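Long-range contact in oxidoreductase (Listeria innocua, PDB 3E18), which binds NAD through a Rossmann-fold domain and is probably a dehydrogenase of the GFO/IDH/MocA family, its substrate unknown: residues A[28-40]-A[51-65]. Numbering follows the deposited sequence.
Sequences DNLEVHGVFDILA and LKIYESYEAVLADEK. With NAD (nicotinamide-adenine-dinucleotide), chain E.
Val35 and Ile53 form a single parallel bridge that sets residues 52-54 beside strand 30-36, an outermost strand of the parallel sheet in this NAD-binding Rossmann fold. Two backbone bonds define it: Val35 N gives to Lys52 O at 2.8 Å, bent to 135° at the hydrogen, and Val35 O receives Tyr54 N at 3.0 Å, straighter at 165°. Ile53 CA adds a CH···O contact to Val35 O.

Ring and side-chain packing centres on Phe36. With CG anti to the backbone N (chi1 176°), its ring reaches the start of helix 57-62, where Tyr57 N sits 3.5 Å above the ring centre, CE2 lies 3.8 Å from Tyr57 CB and Tyr54 O, buried without a hydrogen-bond partner, meets the edge in plane. Val60 CG2 touches Phe36 CB and lies over one face of the Tyr54 ring, near its rim. Val35 CG2 meets Leu51 CD1 at 3.9 Å.

His33 lies against the polar end of Tyr54: at its ring edge CD2 is 3.2 Å from Tyr54 OH, while ND1 is hydrogen-bonded to Gln7 OE1. The Tyr54 hydroxyl donates to OD2 of Asp63, whose OD1 accepts from Lys65 N in an Asx turn.

Cofactor contacts begin at the strand's last residue, where Phe36 CE2 approaches adenine C2A; Asp37 then accepts from both adenosine-ribose hydroxyls, O2B on OD1 at 2.7 Å and O3B on OD2 at 2.8 Å.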
loop_
_atom_site.group_PDB
_atom_site.type_symbol
_atom_site.label_atom_id
_atom_site.label_comp_id
_atom_site.label_asym_id
_atom_site.label_seq_id
_atom_site.Cartn_x
_atom_site.Cartn_y
_atom_site.Cartn_z
ATOM N N ASP A 28 17.936 37.635 -0.165
ATOM C CA ASP A 28 18.209 39.045 0.148
ATOM C C ASP A 28 19.683 39.427 0.096
ATOM O O ASP A 28 20.062 40.298 -0.690
ATOM C CB ASP A 28 17.602 39.442 1.499
ATOM C CG ASP A 28 16.090 39.397 1.491
ATOM O OD1 ASP A 28 15.499 39.630 0.413
ATOM O OD2 ASP A 28 15.494 39.119 2.557
ATOM N N ASN A 29 20.511 38.776 0.909
ATOM C CA ASN A 29 21.919 39.167 1.017
ATOM C C ASN A 29 22.897 38.074 0.604
ATOM O O ASN A 29 23.765 37.660 1.377
ATOM C CB ASN A 29 22.228 39.654 2.432
ATOM C CG ASN A 29 21.541 40.959 2.753
ATOM O OD1 ASN A 29 21.726 41.961 2.054
ATOM N ND2 ASN A 29 20.741 40.959 3.816
ATOM N N LEU A 30 22.735 37.614 -0.627
ATOM C CA LEU A 30 23.521 36.537 -1.175
ATOM C C LEU A 30 23.518 36.736 -2.668
ATOM O O LEU A 30 22.477 37.001 -3.248
ATOM C CB LEU A 30 22.859 35.201 -0.847
ATOM C CG LEU A 30 23.492 33.911 -1.371
ATOM C CD1 LEU A 30 24.616 33.429 -0.465
ATOM C CD2 LEU A 30 22.415 32.873 -1.437
ATOM N N GLU A 31 24.673 36.619 -3.299
ATOM C CA GLU A 31 24.697 36.645 -4.752
ATOM C C GLU A 31 25.593 35.546 -5.309
ATOM O O GLU A 31 26.387 34.949 -4.570
ATOM C CB GLU A 31 25.089 38.036 -5.265
ATOM C CG GLU A 31 26.543 38.386 -5.126
ATOM C CD GLU A 31 26.886 39.726 -5.767
ATOM O OE1 GLU A 31 26.558 40.776 -5.162
ATOM O OE2 GLU A 31 27.497 39.721 -6.864
ATOM N N VAL A 32 25.442 35.266 -6.606
ATOM C CA VAL A 32 26.268 34.286 -7.275
ATOM C C VAL A 32 27.527 34.988 -7.755
ATOM O O VAL A 32 27.481 35.828 -8.655
ATOM C CB VAL A 32 25.545 33.618 -8.472
ATOM C CG1 VAL A 32 26.444 32.586 -9.117
ATOM C CG2 VAL A 32 24.228 32.979 -8.026
ATOM N N HIS A 33 28.646 34.642 -7.138
ATOM C CA HIS A 33 29.936 35.229 -7.483
ATOM C C HIS A 33 30.471 34.639 -8.773
ATOM O O HIS A 33 31.187 35.300 -9.521
ATOM C CB HIS A 33 30.932 34.979 -6.362
ATOM C CG HIS A 33 32.121 35.885 -6.397
ATOM N ND1 HIS A 33 32.083 37.180 -5.927
ATOM C CD2 HIS A 33 33.387 35.679 -6.832
ATOM C CE1 HIS A 33 33.274 37.735 -6.074
ATOM N NE2 HIS A 33 34.082 36.845 -6.623
ATOM N N GLY A 34 30.126 33.381 -9.023
ATOM C CA GLY A 34 30.609 32.679 -10.194
ATOM C C GLY A 34 30.359 31.183 -10.206
ATOM O O GLY A 34 29.626 30.647 -9.369
ATOM N N VAL A 35 30.993 30.513 -11.164
ATOM C CA VAL A 35 30.685 29.129 -11.500
ATOM C C VAL A 35 31.960 28.322 -11.761
ATOM O O VAL A 35 32.870 28.789 -12.441
ATOM C CB VAL A 35 29.788 29.059 -12.779
ATOM C CG1 VAL A 35 29.692 27.639 -13.311
ATOM C CG2 VAL A 35 28.403 29.622 -12.516
ATOM N N PHE A 36 32.018 27.107 -11.217
ATOM C CA PHE A 36 32.967 26.107 -11.693
ATOM C C PHE A 36 32.262 24.836 -12.147
ATOM O O PHE A 36 31.329 24.358 -11.493
ATOM C CB PHE A 36 34.022 25.759 -10.630
ATOM C CG PHE A 36 34.958 24.664 -11.064
ATOM C CD1 PHE A 36 35.890 24.890 -12.079
ATOM C CD2 PHE A 36 34.874 23.392 -10.500
ATOM C CE1 PHE A 36 36.727 23.871 -12.520
ATOM C CE2 PHE A 36 35.721 22.370 -10.927
ATOM C CZ PHE A 36 36.647 22.612 -11.938
ATOM N N ASP A 37 32.718 24.295 -13.270
ATOM C CA ASP A 37 32.339 22.951 -13.693
ATOM C C ASP A 37 33.585 22.245 -14.208
ATOM O O ASP A 37 34.507 22.886 -14.710
ATOM C CB ASP A 37 31.237 22.992 -14.758
ATOM C CG ASP A 37 30.523 21.653 -14.920
ATOM O OD1 ASP A 37 31.127 20.702 -15.471
ATOM O OD2 ASP A 37 29.341 21.554 -14.526
ATOM N N ILE A 38 33.621 20.925 -14.064
ATOM C CA ILE A 38 34.773 20.140 -14.516
ATOM C C ILE A 38 34.875 20.074 -16.057
ATOM O O ILE A 38 35.965 19.951 -16.604
ATOM C CB ILE A 38 34.791 18.736 -13.850
ATOM C CG1 ILE A 38 36.202 18.139 -13.884
ATOM C CG2 ILE A 38 33.714 17.821 -14.443
ATOM C CD1 ILE A 38 36.421 17.002 -12.907
ATOM N N LEU A 39 33.745 20.200 -16.741
ATOM C CA LEU A 39 33.737 20.231 -18.203
ATOM C C LEU A 39 33.871 21.655 -18.732
ATOM O O LEU A 39 33.186 22.567 -18.267
ATOM C CB LEU A 39 32.474 19.570 -18.763
ATOM C CG LEU A 39 32.190 18.094 -18.450
ATOM C CD1 LEU A 39 30.887 17.681 -19.092
ATOM C CD2 LEU A 39 33.313 17.163 -18.913
ATOM N N ALA A 40 34.764 21.829 -19.702
ATOM C CA ALA A 40 34.967 23.118 -20.378
ATOM C C ALA A 40 33.717 23.594 -21.122
ATOM O O ALA A 40 33.448 24.791 -21.171
ATOM C CB ALA A 40 36.150 23.035 -21.325
ATOM N N LEU A 51 28.163 34.942 -16.481
ATOM C CA LEU A 51 28.617 34.544 -15.132
ATOM C C LEU A 51 30.133 34.399 -15.089
ATOM O O LEU A 51 30.736 33.922 -16.053
ATOM C CB LEU A 51 27.964 33.216 -14.712
ATOM C CG LEU A 51 26.437 33.136 -14.666
ATOM C CD1 LEU A 51 25.965 31.683 -14.675
ATOM C CD2 LEU A 51 25.875 33.884 -13.458
ATOM N N LYS A 52 30.748 34.815 -13.981
ATOM C CA LYS A 52 32.190 34.613 -13.780
ATOM C C LYS A 52 32.493 33.118 -13.714
ATOM O O LYS A 52 31.770 32.361 -13.055
ATOM C CB LYS A 52 32.662 35.283 -12.491
ATOM C CG LYS A 52 34.171 35.215 -12.254
ATOM C CD LYS A 52 34.499 35.182 -10.766
ATOM C CE LYS A 52 35.943 35.619 -10.494
ATOM N NZ LYS A 52 36.945 34.936 -11.373
ATOM N N ILE A 53 33.545 32.691 -14.411
ATOM C CA ILE A 53 33.956 31.284 -14.358
ATOM C C ILE A 53 35.368 31.072 -13.825
ATOM O O ILE A 53 36.276 31.861 -14.099
ATOM C CB ILE A 53 33.757 30.548 -15.703
ATOM C CG1 ILE A 53 34.464 31.282 -16.845
ATOM C CG2 ILE A 53 32.262 30.382 -15.990
ATOM C CD1 ILE A 53 34.723 30.416 -18.067
ATOM N N TYR A 54 35.527 30.018 -13.030
ATOM C CA TYR A 54 36.810 29.651 -12.468
ATOM C C TYR A 54 37.386 28.510 -13.274
ATOM O O TYR A 54 36.642 27.670 -13.775
ATOM C CB TYR A 54 36.645 29.219 -11.013
ATOM C CG TYR A 54 36.360 30.348 -10.059
ATOM C CD1 TYR A 54 37.390 30.945 -9.327
ATOM C CD2 TYR A 54 35.058 30.807 -9.863
ATOM C CE1 TYR A 54 37.130 31.984 -8.437
ATOM C CE2 TYR A 54 34.787 31.837 -8.980
ATOM C CZ TYR A 54 35.830 32.423 -8.269
ATOM O OH TYR A 54 35.560 33.441 -7.392
ATOM N N GLU A 55 38.713 28.477 -13.391
ATOM C CA GLU A 55 39.396 27.438 -14.166
ATOM C C GLU A 55 39.577 26.130 -13.391
ATOM O O GLU A 55 39.760 25.066 -13.989
ATOM C CB GLU A 55 40.752 27.940 -14.684
ATOM C CG GLU A 55 40.667 29.101 -15.683
ATOM C CD GLU A 55 39.907 28.743 -16.956
ATOM O OE1 GLU A 55 40.213 27.696 -17.568
ATOM O OE2 GLU A 55 39.004 29.516 -17.345
ATOM N N SER A 56 39.526 26.213 -12.065
ATOM C CA SER A 56 39.698 25.040 -11.221
ATOM C C SER A 56 38.919 25.191 -9.924
ATOM O O SER A 56 38.604 26.303 -9.502
ATOM C CB SER A 56 41.180 24.810 -10.916
ATOM O OG SER A 56 41.671 25.818 -10.052
ATOM N N TYR A 57 38.621 24.064 -9.286
ATOM C CA TYR A 57 37.965 24.089 -7.988
ATOM C C TYR A 57 38.922 24.654 -6.944
ATOM O O TYR A 57 38.519 25.427 -6.081
ATOM C CB TYR A 57 37.456 22.694 -7.612
ATOM C CG TYR A 57 36.633 22.663 -6.344
ATOM C CD1 TYR A 57 35.504 23.476 -6.197
ATOM C CD2 TYR A 57 36.975 21.809 -5.296
ATOM C CE1 TYR A 57 34.748 23.448 -5.017
ATOM C CE2 TYR A 57 36.217 21.767 -4.123
ATOM C CZ TYR A 57 35.104 22.588 -3.999
ATOM O OH TYR A 57 34.344 22.561 -2.851
ATOM N N GLU A 58 40.201 24.301 -7.069
ATOM C CA GLU A 58 41.287 24.897 -6.281
ATOM C C GLU A 58 41.258 26.434 -6.312
ATOM O O GLU A 58 41.468 27.076 -5.288
ATOM C CB GLU A 58 42.632 24.366 -6.797
ATOM C CG GLU A 58 43.878 24.793 -6.004
ATOM C CD GLU A 58 45.201 24.326 -6.644
ATOM O OE1 GLU A 58 45.186 23.813 -7.792
ATOM O OE2 GLU A 58 46.263 24.478 -5.992
ATOM N N ALA A 59 40.978 27.016 -7.479
ATOM C CA ALA A 59 40.920 28.480 -7.640
ATOM C C ALA A 59 39.715 29.124 -6.958
ATOM O O ALA A 59 39.803 30.257 -6.478
ATOM C CB ALA A 59 40.943 28.851 -9.120
ATOM N N VAL A 60 38.588 28.405 -6.923
ATOM C CA VAL A 60 37.414 28.843 -6.173
ATOM C C VAL A 60 37.765 28.925 -4.694
ATOM O O VAL A 60 37.475 29.909 -4.019
ATOM C CB VAL A 60 36.234 27.853 -6.341
ATOM C CG1 VAL A 60 35.060 28.250 -5.455
ATOM C CG2 VAL A 60 35.797 27.768 -7.783
ATOM N N LEU A 61 38.410 27.876 -4.206
ATOM C CA LEU A 61 38.695 27.739 -2.787
ATOM C C LEU A 61 39.831 28.648 -2.307
ATOM O O LEU A 61 39.899 28.994 -1.130
ATOM C CB LEU A 61 39.008 26.278 -2.481
ATOM C CG LEU A 61 37.919 25.220 -2.719
ATOM C CD1 LEU A 61 38.294 23.987 -1.944
ATOM C CD2 LEU A 61 36.520 25.690 -2.324
ATOM N N ALA A 62 40.710 29.038 -3.226
ATOM C CA ALA A 62 41.768 30.009 -2.934
ATOM C C ALA A 62 41.269 31.461 -2.944
ATOM O O ALA A 62 41.944 32.359 -2.420
ATOM C CB ALA A 62 42.921 29.843 -3.918
ATOM N N ASP A 63 40.098 31.689 -3.542
ATOM C CA ASP A 63 39.529 33.032 -3.652
ATOM C C ASP A 63 38.977 33.542 -2.318
ATOM O O ASP A 63 37.968 33.032 -1.826
ATOM C CB ASP A 63 38.444 33.058 -4.734
ATOM C CG ASP A 63 38.135 34.465 -5.240
ATOM O OD1 ASP A 63 38.445 35.453 -4.549
ATOM O OD2 ASP A 63 37.571 34.585 -6.346
ATOM N N GLU A 64 39.625 34.573 -1.763
ATOM C CA GLU A 64 39.199 35.205 -0.502
ATOM C C GLU A 64 37.840 35.899 -0.592
ATOM O O GLU A 64 37.182 36.115 0.429
ATOM C CB GLU A 64 40.250 36.209 -0.004
ATOM C CG GLU A 64 41.228 35.645 1.028
ATOM C CD GLU A 64 42.299 36.653 1.476
ATOM O OE1 GLU A 64 42.003 37.871 1.550
ATOM O OE2 GLU A 64 43.439 36.218 1.762
ATOM N N LYS A 65 37.433 36.262 -1.808
ATOM C CA LYS A 65 36.133 36.892 -2.039
ATOM C C LYS A 65 34.948 35.926 -1.893
ATOM O O LYS A 65 33.813 36.364 -1.716
ATOM C CB LYS A 65 36.086 37.539 -3.427
ATOM C CG LYS A 65 36.613 38.957 -3.488
ATOM C CD LYS A 65 37.931 39.025 -4.228
ATOM C CE LYS A 65 37.911 40.115 -5.298
ATOM N NZ LYS A 65 37.371 41.416 -4.799
HETATM P PA NAD E . 23.775 17.038 -14.080
HETATM O O1A NAD E . 22.742 17.702 -14.907
HETATM O O2A NAD E . 24.369 15.841 -14.701
HETATM O O5B NAD E . 24.919 18.092 -13.682
HETATM C C5B NAD E . 26.017 17.783 -12.852
HETATM C C4B NAD E . 27.159 18.710 -13.255
HETATM O O4B NAD E . 28.266 18.556 -12.385
HETATM C C3B NAD E . 27.651 18.392 -14.665
HETATM O O3B NAD E . 27.644 19.575 -15.429
HETATM C C2B NAD E . 29.063 17.887 -14.455
HETATM O O2B NAD E . 29.930 18.232 -15.512
HETATM C C1B NAD E . 29.455 18.550 -13.147
HETATM N N9A NAD E . 30.510 17.832 -12.416
HETATM C C8A NAD E . 30.693 16.473 -12.322
HETATM N N7A NAD E . 31.775 16.238 -11.541
HETATM C C5A NAD E . 32.281 17.429 -11.144
HETATM C C6A NAD E . 33.375 17.768 -10.356
HETATM N N6A NAD E . 34.026 16.813 -9.695
HETATM N N1A NAD E . 33.655 19.106 -10.120
HETATM C C2A NAD E . 32.864 20.099 -10.666
HETATM N N3A NAD E . 31.783 19.753 -11.449
HETATM C C4A NAD E . 31.497 18.441 -11.687
HETATM O O3 NAD E . 23.125 16.643 -12.649
HETATM P PN NAD E . 21.873 17.371 -11.983
HETATM O O1N NAD E . 20.617 16.706 -12.421
HETATM O O2N NAD E . 22.011 18.843 -12.074
HETATM O O5D NAD E . 22.062 16.943 -10.416
HETATM C C5D NAD E . 23.201 17.289 -9.658
HETATM C C4D NAD E . 22.879 17.167 -8.152
HETATM O O4D NAD E . 21.687 17.873 -7.856
HETATM C C3D NAD E . 22.627 15.737 -7.705
HETATM O O3D NAD E . 23.081 15.578 -6.369
HETATM C C2D NAD E . 21.119 15.589 -7.702
HETATM O O2D NAD E . 20.721 14.670 -6.711
HETATM C C1D NAD E . 20.677 17.003 -7.350
HETATM N N1N NAD E . 19.324 17.394 -7.828
HETATM C C2N NAD E . 18.448 17.846 -6.882
HETATM C C3N NAD E . 17.157 18.247 -7.209
HETATM C C7N NAD E . 16.337 18.945 -6.168
HETATM O O7N NAD E . 14.974 19.169 -6.412
HETATM N N7N NAD E . 16.904 19.357 -5.031
HETATM C C4N NAD E . 16.753 18.220 -8.551
HETATM C C5N NAD E . 17.653 17.773 -9.523
HETATM C C6N NAD E . 18.941 17.371 -9.150
#